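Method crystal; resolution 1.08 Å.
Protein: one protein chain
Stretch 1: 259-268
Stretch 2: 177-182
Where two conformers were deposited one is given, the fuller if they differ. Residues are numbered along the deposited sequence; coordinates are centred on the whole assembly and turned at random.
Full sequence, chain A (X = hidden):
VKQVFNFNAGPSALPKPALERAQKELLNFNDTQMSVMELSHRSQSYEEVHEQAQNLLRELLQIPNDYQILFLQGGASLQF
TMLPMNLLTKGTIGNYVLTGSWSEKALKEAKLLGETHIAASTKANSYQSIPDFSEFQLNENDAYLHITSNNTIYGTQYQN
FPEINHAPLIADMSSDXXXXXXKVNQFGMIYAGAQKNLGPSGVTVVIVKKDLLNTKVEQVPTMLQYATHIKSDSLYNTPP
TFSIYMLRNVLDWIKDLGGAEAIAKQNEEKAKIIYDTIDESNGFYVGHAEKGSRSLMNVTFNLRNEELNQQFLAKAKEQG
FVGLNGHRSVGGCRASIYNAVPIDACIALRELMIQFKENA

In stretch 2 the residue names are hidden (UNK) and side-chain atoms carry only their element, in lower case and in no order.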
ATOM      1  N   GLY A 259       6.469  16.221  21.004  1.00  9.94           N
ATOM      2  CA  GLY A 259       5.989  14.895  21.240  1.00 10.45           C
ATOM      3  C   GLY A 259       4.512  14.819  21.576  1.00 10.20           C
ATOM      4  O   GLY A 259       3.732  15.733  21.333  1.00 10.52           O
ATOM      5  N   ALA A 260       4.134  13.655  22.137  1.00 11.36           N
ATOM      6  CA  ALA A 260       2.745  13.361  22.386  1.00 10.71           C
ATOM      7  C   ALA A 260       2.130  14.296  23.388  1.00 10.48           C
ATOM      8  O   ALA A 260       0.935  14.637  23.279  1.00 10.59           O
ATOM      9  CB  ALA A 260       2.624  11.905  22.847  1.00 13.04           C
ATOM     10  N   GLU A 261       2.861  14.703  24.432  1.00 12.15           N
ATOM     11  CA  GLU A 261       2.296  15.617  25.425  1.00 12.40           C
ATOM     12  C   GLU A 261       1.992  16.957  24.799  1.00 11.35           C
ATOM     13  O   GLU A 261       0.955  17.605  25.054  1.00 12.52           O
ATOM     14  CB  GLU A 261       3.248  15.791  26.627  1.00 16.75           C
ATOM     15  CG  GLU A 261       3.438  14.565  27.445  1.00 24.11           C
ATOM     16  CD  GLU A 261       4.089  14.919  28.791  1.00 33.14           C
ATOM     17  OE1 GLU A 261       4.606  16.057  29.015  1.00 45.20           O
ATOM     18  OE2 GLU A 261       4.065  14.030  29.690  1.00 43.91           O
ATOM     19  N   ALA A 262       2.915  17.458  23.953  1.00 10.50           N
ATOM     20  CA  ALA A 262       2.699  18.780  23.341  1.00 10.61           C
ATOM     21  C   ALA A 262       1.565  18.741  22.352  1.00 10.46           C
ATOM     22  O   ALA A 262       0.776  19.690  22.280  1.00 10.70           O
ATOM     23  CB  ALA A 262       3.967  19.303  22.674  1.00 11.79           C
ATOM     24  N   ILE A 263       1.463  17.661  21.585  1.00 10.01           N
ATOM     25  CA  ILE A 263       0.428  17.600  20.569  1.00  9.81           C
ATOM     26  C   ILE A 263      -0.923  17.463  21.256  1.00  9.92           C
ATOM     27  O   ILE A 263      -1.945  18.010  20.754  1.00 10.32           O
ATOM     28  CB  ILE A 263       0.691  16.572  19.482  1.00 10.89           C
ATOM     29  CG1 ILE A 263      -0.090  16.941  18.187  0.60 12.82           C
ATOM     30  CG2 ILE A 263       0.313  15.168  19.853  1.00 12.26           C
ATOM     31  CD1 ILE A 263       0.293  18.176  17.427  0.60 15.07           C
ATOM     32  N   ALA A 264      -1.019  16.756  22.391  1.00  9.84           N
ATOM     33  CA  ALA A 264      -2.289  16.709  23.119  1.00 10.32           C
ATOM     34  C   ALA A 264      -2.741  18.098  23.560  1.00  9.91           C
ATOM     35  O   ALA A 264      -3.919  18.419  23.456  1.00 10.84           O
ATOM     36  CB  ALA A 264      -2.179  15.829  24.359  1.00 11.02           C
ATOM     37  N   LYS A 265      -1.809  18.929  24.051  1.00 10.27           N
ATOM     38  CA  LYS A 265      -2.157  20.290  24.427  1.00 10.79           C
ATOM     39  C   LYS A 265      -2.726  21.070  23.224  1.00 10.70           C
ATOM     40  O   LYS A 265      -3.768  21.747  23.337  1.00 11.33           O
ATOM     41  CB  LYS A 265      -0.918  21.019  24.962  1.00 11.85           C
ATOM     42  CG  LYS A 265      -1.110  22.443  25.394  1.00 15.07           C
ATOM     43  CD  LYS A 265       0.245  23.031  25.856  0.50 18.30           C
ATOM     44  CE  LYS A 265       0.098  24.564  25.933  0.50 22.50           C
ATOM     45  NZ  LYS A 265      -0.760  24.904  27.089  0.50 29.72           N
ATOM     46  N   GLN A 266      -2.070  20.969  22.059  1.00 10.52           N
ATOM     47  CA  GLN A 266      -2.513  21.623  20.854  1.00 10.49           C
ATOM     48  C   GLN A 266      -3.885  21.113  20.447  1.00  9.97           C
ATOM     49  O   GLN A 266      -4.770  21.901  20.060  1.00 10.88           O
ATOM     50  CB  GLN A 266      -1.535  21.405  19.701  0.50 11.91           C
ATOM     51  CG  GLN A 266      -0.176  22.066  19.807  0.50 14.40           C
ATOM     52  CD  GLN A 266      -0.207  23.470  19.213  0.50 16.83           C
ATOM     53  OE1 GLN A 266      -0.588  24.412  19.903  0.50 19.82           O
ATOM     54  NE2 GLN A 266       0.150  23.736  17.964  0.50 18.91           N
ATOM     55  N   ASN A 267      -4.080  19.817  20.493  1.00 10.05           N
ATOM     56  CA  ASN A 267      -5.315  19.177  20.044  1.00  9.76           C
ATOM     57  C   ASN A 267      -6.483  19.568  20.967  1.00  9.84           C
ATOM     58  O   ASN A 267      -7.598  19.839  20.490  1.00  9.85           O
ATOM     59  CB  ASN A 267      -5.146  17.669  19.972  1.00  9.52           C
ATOM     60  CG  ASN A 267      -4.254  17.244  18.797  1.00  9.42           C
ATOM     61  OD1 ASN A 267      -4.102  17.952  17.821  1.00 10.89           O
ATOM     62  ND2 ASN A 267      -3.674  16.034  18.941  1.00  9.75           N
ATOM     63  N   GLU A 268      -6.216  19.577  22.277  1.00 10.07           N
ATOM     64  CA  GLU A 268      -7.275  20.012  23.201  1.00 10.20           C
ATOM     65  C   GLU A 268      -7.671  21.468  22.920  1.00 10.20           C
ATOM     66  O   GLU A 268      -8.855  21.801  22.968  1.00 10.91           O
ATOM     67  CB  GLU A 268      -6.803  19.806  24.644  1.00 10.61           C
ATOM     68  CG  GLU A 268      -6.708  18.334  25.012  1.00 12.81           C
ATOM     69  CD  GLU A 268      -6.108  17.952  26.320  1.00 19.01           C
ATOM     70  OE1 GLU A 268      -5.896  16.758  26.604  1.00 24.51           O
ATOM     71  OE2 GLU A 268      -5.844  18.877  27.117  1.00 28.76           O
ATOM     72  N   UNK A 177      -4.373   7.674  16.903  1.00  8.76           N
ATOM     73  CA  UNK A 177      -3.019   7.256  17.341  1.00  9.05           C
ATOM     74  C   UNK A 177      -2.067   8.460  17.342  1.00  8.72           C
ATOM     75  O   UNK A 177      -2.019   9.258  16.431  1.00  9.03           O
ATOM     76  c   UNK A 177      -1.200   5.544  16.982  0.55 10.92           C
ATOM     77  c   UNK A 177      -2.370   6.592  14.964  1.00 10.48           C
ATOM     78  c   UNK A 177      -0.769   4.230  16.355  0.55 11.82           C
ATOM     79  c   UNK A 177      -2.481   6.144  16.432  1.00  9.72           C
ATOM     80  N   UNK A 178      -1.283   8.532  18.409  1.00  9.22           N
ATOM     81  CA  UNK A 178      -0.250   9.587  18.552  1.00  9.39           C
ATOM     82  C   UNK A 178      -0.811  10.989  18.473  1.00  9.01           C
ATOM     83  O   UNK A 178      -0.164  11.940  18.075  1.00  9.68           O
ATOM     84  c   UNK A 178       2.587  10.308  19.288  1.00 13.32           C
ATOM     85  c   UNK A 178       3.366   9.376  17.088  1.00 16.77           C
ATOM     86  c   UNK A 178       0.926   9.354  17.597  1.00 10.34           C
ATOM     87  c   UNK A 178       2.224  10.076  17.857  1.00 17.00           C
ATOM     88  N   UNK A 179      -2.037  11.122  19.044  1.00  9.40           N
ATOM     89  CA  UNK A 179      -2.629  12.432  19.322  1.00  9.41           C
ATOM     90  C   UNK A 179      -2.493  12.853  20.790  1.00  9.32           C
ATOM     91  O   UNK A 179      -2.915  13.949  21.144  1.00  9.67           O
ATOM     92  o   UNK A 179      -4.842  11.506  19.724  1.00  9.99           O
ATOM     93  c   UNK A 179      -4.104  12.429  18.945  1.00  9.74           C
ATOM     94  N   UNK A 180      -1.931  11.961  21.582  1.00  9.97           N
ATOM     95  CA  UNK A 180      -1.822  12.082  23.036  1.00 10.30           C
ATOM     96  C   UNK A 180      -0.932  10.975  23.532  1.00 10.85           C
ATOM     97  O   UNK A 180      -0.716   9.984  22.837  1.00 11.16           O
ATOM     98  c   UNK A 180      -4.027  10.805  23.279  1.00 10.64           C
ATOM     99  c   UNK A 180      -3.214  12.024  23.693  1.00 10.58           C
ATOM    100  n   UNK A 180      -6.189   9.711  23.292  1.00 10.90           N
ATOM    101  n   UNK A 180      -7.943   8.193  23.285  1.00 10.87           N
ATOM    102  c   UNK A 180      -5.461  10.901  23.789  1.00 10.98           C
ATOM    103  c   UNK A 180      -7.384   9.329  23.755  1.00 10.91           C
ATOM    104  n   UNK A 180      -8.051  10.032  24.687  1.00 11.31           N
ATOM    105  N   UNK A 181      -0.451  11.075  24.776  1.00 11.02           N
ATOM    106  CA  UNK A 181       0.296   9.936  25.338  1.00 11.74           C
ATOM    107  C   UNK A 181      -0.572   8.693  25.449  1.00 11.79           C
ATOM    108  O   UNK A 181      -1.788   8.782  25.608  1.00 13.57           O
ATOM    109  c   UNK A 181       0.745  10.458  26.721  1.00 14.36           C
ATOM    110  c   UNK A 181      -0.493  12.208  25.698  1.00 12.33           C
ATOM    111  c   UNK A 181       0.760  11.957  26.555  1.00 13.65           C
ATOM    112  N   UNK A 182       0.088   7.544  25.426  1.00 11.65           N
ATOM    113  CA  UNK A 182      -0.555   6.247  25.508  1.00 12.75           C
ATOM    114  C   UNK A 182       0.266   5.313  26.373  1.00 13.68           C
ATOM    115  O   UNK A 182       1.458   5.254  26.148  1.00 16.59           O
ATOM    116  c   UNK A 182      -2.775   4.432  24.191  0.70 15.36           C
ATOM    117  c   UNK A 182      -1.340   4.457  23.757  0.70 14.07           C
ATOM    118  c   UNK A 182      -1.294   4.165  22.240  0.70 16.03           C
ATOM    119  c   UNK A 182      -0.651   5.757  24.063  0.70 16.23           C
TER

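Position 177 carries four side-chain carbons and no heteroatom. The chain forks at its first carbon, and one arm is two carbons long. It touches nothing on stretch 1. A beta-branched chain of this shape is Ile-177.

Position 178 also has four carbons, but here the fork is at the second. The CA-to-CB bond points sideways, yet the end of the chain comes nearer the helix. One terminal methyl lies 3.9 Å from CB of Ala-260. The backbone O of 178 is 3.7 Å from CG2 of Ile-263. The residue is Leu-178, and the methyl is CD1. Its phi and psi are both positive, at 57° and 36°.

Position 179 has one carbon followed by one oxygen. The side-chain carbon of 179 lies 3.6 Å from ND2 of Asn-267. The main link to the helix is made by the backbone: ND2 of Asn-267 donates a hydrogen bond to O of 179 at 3.1 Å. That is a serine, Ser-179. Its chi1 is p, and its hydroxyl is hydrogen-bonded to a residue close to one of the stretches. O of Ser-179 also sits 3.5 Å from CA of Ala-264, in a CA-H...O contact.

Position 180 has three carbons, a nitrogen, and then a carbon bearing two more nitrogens. The CA-to-CB bond points away overall, although CB of 180 lies 4.0 Å from CB of Ala-264. It is Arg-180. NH1 and NH2 find their hydrogen bonds elsewhere in the structure. The backbone N of Arg-180 is buried by the contact and has no partner in the model.

Position 181 has three carbons that close a ring onto the backbone N. One ring carbon of 181 is 3.7 Å from O of Ala-260, and another is 3.8 Å from CG of Glu-261. The ring is proline, Pro-181, and these carbons are CD and CG. CD of Pro-181 is also 4.2 Å from CB of Ala-264.

Position 182 has four carbons forked at the second. The end of the chain leads away from stretch 1, and no contact is made. It is Leu-182.

The contact sets an irregular segment against one side of a helix. Ala-260, Ile-263, Ala-264 and Asn-267 all point their CA-to-CB bonds toward it. The small alanine side chains allow a close approach: CA of Ala-264 and CA of Arg-180 are 4.7 Å apart, and CB of Ala-260 reaches C of Arg-180 at 3.7 Å. Carbon packing of Ala-260 and Ala-264 against Leu-178, Arg-180 and Pro-181 is joined by contacts to backbone oxygens, above all O of Ser-179. The hydrogen bond from Asn-267 is the only one across the stretches, and it ties the helix to the Ser-179 carbonyl.

Stretch 2 (177-182) ILSRPL
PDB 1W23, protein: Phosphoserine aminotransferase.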